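Local coordinates for protein bitiscetin (Bitis arietans, PDB 1JWI) that binds von Willebrand factor and induces its A1 domain to engage platelet glycoprotein Ib alpha, causing platelet aggregation, at residues A[62-72]-A[99-109]. Numbering follows the deposited sequence.
Sequences FVYDAWIGLRD and KCFGLDVHTEY
Trp67 and Gly102 face each other as a non-hydrogen-bonded antiparallel pair, CA atoms 4.2 Å apart, on neighbouring strands of the three-stranded sheet of this snaclec's C-type lectin domain. Packing is tight because Gly102, lacking a side chain, lets its CA come within 3.0 Å of Ala66 O; bonds from Leu103 N to Ala66 O and Ile68 N to Phe101 O clamp the ladder. With CG anti to the carbonyl carbon (chi1 -69°), the indole swings back until Phe101 O meets its edge at CE3 (3.4 Å) and CZ3 touches Cys100 CB, whose sulfur is disulfide-bonded to Cys117. Ile68 CG2 packs 3.8 Å from Leu103 CG. A beta bulge between Trp67 and Arg71, the chain turning at Gly69, shifts the register by two; beyond it Leu70 CD2 covers one Phe101 face, and Leu70 to Asp72 extend the sheet into another protein's chain.

The solvent side is looser: Glu108 CB touches exposed Phe62 CE2, and OE2 lies over the rim of one face. Beneath, buried Tyr109 OH donates to Tyr64 O at 2.8 Å. Asp65 OD2 and Asp104 OD1, 3.8 Å apart, accept from Val105 N and His106 N respectively and share a water, probably easing their repulsion, consistent with both carboxylates being ionised.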
# COMPACT_ATOMS: atom_id res chain seq x y z
N PHE A 62 10.66 3.15 21.67
CA PHE A 62 10.19 3.08 20.29
C PHE A 62 8.80 2.43 20.23
O PHE A 62 8.69 1.22 20.06
CB PHE A 62 11.16 2.25 19.42
CG PHE A 62 12.57 2.78 19.39
CD1 PHE A 62 13.38 2.75 20.53
CD2 PHE A 62 13.12 3.28 18.20
CE1 PHE A 62 14.70 3.20 20.49
CE2 PHE A 62 14.44 3.73 18.16
CZ PHE A 62 15.23 3.69 19.31
N VAL A 63 7.74 3.23 20.38
CA VAL A 63 6.39 2.69 20.34
C VAL A 63 5.54 3.28 19.21
O VAL A 63 4.51 2.72 18.85
CB VAL A 63 5.65 2.95 21.66
CG1 VAL A 63 6.35 2.23 22.79
CG2 VAL A 63 5.59 4.44 21.93
N TYR A 64 5.96 4.41 18.66
CA TYR A 64 5.21 5.04 17.59
C TYR A 64 6.06 5.23 16.35
O TYR A 64 7.29 5.30 16.43
CB TYR A 64 4.73 6.43 18.00
CG TYR A 64 3.75 6.50 19.15
CD1 TYR A 64 2.46 6.02 19.02
CD2 TYR A 64 4.12 7.11 20.35
CE1 TYR A 64 1.53 6.14 20.06
CE2 TYR A 64 3.21 7.23 21.40
CZ TYR A 64 1.92 6.75 21.24
OH TYR A 64 1.02 6.87 22.28
N ASP A 65 5.40 5.30 15.19
CA ASP A 65 6.10 5.58 13.95
C ASP A 65 6.11 7.11 13.97
O ASP A 65 5.42 7.73 14.80
CB ASP A 65 5.32 5.08 12.74
CG ASP A 65 5.16 3.56 12.73
OD1 ASP A 65 4.07 3.07 13.09
OD2 ASP A 65 6.12 2.86 12.36
N ALA A 66 6.87 7.74 13.09
CA ALA A 66 6.90 9.20 13.04
C ALA A 66 6.66 9.70 11.62
O ALA A 66 7.35 9.28 10.69
CB ALA A 66 8.23 9.71 13.57
N TRP A 67 5.67 10.57 11.46
CA TRP A 67 5.33 11.14 10.15
C TRP A 67 6.44 11.95 9.49
O TRP A 67 7.12 12.74 10.14
CB TRP A 67 4.12 12.09 10.27
CG TRP A 67 2.81 11.44 10.58
CD1 TRP A 67 1.92 11.84 11.54
CD2 TRP A 67 2.20 10.34 9.90
NE1 TRP A 67 0.79 11.05 11.49
CE2 TRP A 67 0.94 10.13 10.49
CE3 TRP A 67 2.60 9.52 8.84
CZ2 TRP A 67 0.07 9.12 10.06
CZ3 TRP A 67 1.74 8.52 8.40
CH2 TRP A 67 0.49 8.33 9.01
N ILE A 68 6.60 11.74 8.18
CA ILE A 68 7.53 12.53 7.38
C ILE A 68 6.65 13.05 6.23
O ILE A 68 5.51 12.60 6.08
CB ILE A 68 8.74 11.73 6.82
CG1 ILE A 68 8.29 10.47 6.08
CG2 ILE A 68 9.71 11.41 7.96
CD1 ILE A 68 9.46 9.74 5.41
N GLY A 69 7.17 13.98 5.44
CA GLY A 69 6.35 14.58 4.39
C GLY A 69 6.03 13.88 3.09
O GLY A 69 5.65 14.54 2.13
N LEU A 70 6.14 12.56 3.04
CA LEU A 70 5.87 11.83 1.81
C LEU A 70 4.45 11.25 1.76
O LEU A 70 3.97 10.69 2.74
CB LEU A 70 6.89 10.70 1.67
CG LEU A 70 6.92 9.98 0.33
CD1 LEU A 70 7.36 10.94 -0.77
CD2 LEU A 70 7.90 8.80 0.43
N ARG A 71 3.80 11.38 0.60
CA ARG A 71 2.44 10.86 0.42
C ARG A 71 2.18 10.33 -1.00
O ARG A 71 2.71 10.85 -1.98
CB ARG A 71 1.39 11.94 0.72
CG ARG A 71 -0.05 11.42 0.64
CD ARG A 71 -1.09 12.42 1.16
NE ARG A 71 -1.26 13.58 0.29
CZ ARG A 71 -2.16 14.54 0.48
NH1 ARG A 71 -2.98 14.49 1.52
NH2 ARG A 71 -2.24 15.56 -0.36
N ASP A 72 1.38 9.27 -1.08
CA ASP A 72 1.01 8.68 -2.36
C ASP A 72 -0.17 9.52 -2.85
O ASP A 72 -1.26 9.46 -2.29
CB ASP A 72 0.57 7.22 -2.17
CG ASP A 72 -0.02 6.60 -3.44
OD1 ASP A 72 -0.50 5.45 -3.38
OD2 ASP A 72 -0.02 7.27 -4.50
N LYS A 99 -1.68 5.53 2.48
CA LYS A 99 -1.08 6.44 1.50
C LYS A 99 -0.09 7.46 2.04
O LYS A 99 0.50 8.22 1.27
CB LYS A 99 -2.20 7.13 0.72
CG LYS A 99 -3.18 6.12 0.13
CD LYS A 99 -4.38 6.77 -0.53
CE LYS A 99 -4.06 7.26 -1.92
NZ LYS A 99 -5.28 7.80 -2.56
N CYS A 100 0.09 7.48 3.36
CA CYS A 100 1.01 8.41 4.01
C CYS A 100 2.21 7.62 4.55
O CYS A 100 2.07 6.47 4.97
CB CYS A 100 0.31 9.15 5.15
SG CYS A 100 -0.88 10.39 4.54
N PHE A 101 3.39 8.25 4.54
CA PHE A 101 4.60 7.59 5.01
C PHE A 101 5.22 8.14 6.28
O PHE A 101 5.12 9.33 6.58
CB PHE A 101 5.66 7.58 3.90
CG PHE A 101 5.29 6.71 2.73
CD1 PHE A 101 4.36 7.15 1.79
CD2 PHE A 101 5.85 5.44 2.58
CE1 PHE A 101 3.99 6.34 0.71
CE2 PHE A 101 5.49 4.61 1.51
CZ PHE A 101 4.56 5.06 0.57
N GLY A 102 5.87 7.25 7.03
CA GLY A 102 6.52 7.64 8.26
C GLY A 102 7.74 6.79 8.53
O GLY A 102 7.97 5.78 7.84
N LEU A 103 8.54 7.20 9.51
CA LEU A 103 9.73 6.45 9.88
C LEU A 103 9.24 5.20 10.62
O LEU A 103 8.50 5.29 11.60
CB LEU A 103 10.62 7.30 10.78
CG LEU A 103 11.12 8.61 10.15
CD1 LEU A 103 12.03 9.35 11.13
CD2 LEU A 103 11.86 8.30 8.86
N ASP A 104 9.66 4.03 10.15
CA ASP A 104 9.27 2.74 10.71
C ASP A 104 9.91 2.44 12.07
O ASP A 104 11.12 2.27 12.17
CB ASP A 104 9.64 1.64 9.72
CG ASP A 104 9.03 0.30 10.05
OD1 ASP A 104 8.50 0.10 11.16
OD2 ASP A 104 9.10 -0.58 9.16
N VAL A 105 9.09 2.34 13.10
CA VAL A 105 9.58 2.05 14.45
C VAL A 105 10.33 0.72 14.52
O VAL A 105 11.28 0.57 15.29
CB VAL A 105 8.42 2.01 15.46
CG1 VAL A 105 7.60 0.73 15.27
CG2 VAL A 105 8.97 2.09 16.89
N HIS A 106 9.91 -0.24 13.69
CA HIS A 106 10.52 -1.56 13.69
C HIS A 106 11.95 -1.64 13.17
O HIS A 106 12.63 -2.64 13.38
CB HIS A 106 9.61 -2.52 12.91
CG HIS A 106 8.26 -2.68 13.54
ND1 HIS A 106 7.09 -2.70 12.80
CD2 HIS A 106 7.89 -2.81 14.83
CE1 HIS A 106 6.06 -2.84 13.61
NE2 HIS A 106 6.51 -2.91 14.85
N THR A 107 12.40 -0.59 12.50
CA THR A 107 13.77 -0.57 11.99
C THR A 107 14.50 0.56 12.72
O THR A 107 15.56 1.03 12.30
CB THR A 107 13.82 -0.34 10.45
OG1 THR A 107 13.17 0.90 10.12
CG2 THR A 107 13.11 -1.48 9.71
N GLU A 108 13.92 0.98 13.84
CA GLU A 108 14.44 2.06 14.67
C GLU A 108 14.55 3.34 13.84
O GLU A 108 15.57 4.05 13.88
CB GLU A 108 15.80 1.67 15.27
CG GLU A 108 15.75 0.36 16.04
CD GLU A 108 16.79 0.26 17.15
OE1 GLU A 108 17.97 0.60 16.91
OE2 GLU A 108 16.41 -0.17 18.27
N TYR A 109 13.49 3.62 13.09
CA TYR A 109 13.41 4.81 12.26
C TYR A 109 14.45 4.87 11.15
O TYR A 109 14.81 5.95 10.68
CB TYR A 109 13.49 6.06 13.14
CG TYR A 109 12.51 6.04 14.28
CD1 TYR A 109 11.18 5.67 14.08
CD2 TYR A 109 12.90 6.42 15.57
CE1 TYR A 109 10.26 5.67 15.13
CE2 TYR A 109 11.99 6.43 16.63
CZ TYR A 109 10.67 6.05 16.40
OH TYR A 109 9.76 6.06 17.43
O HOH W 1 5.92 0.29 11.59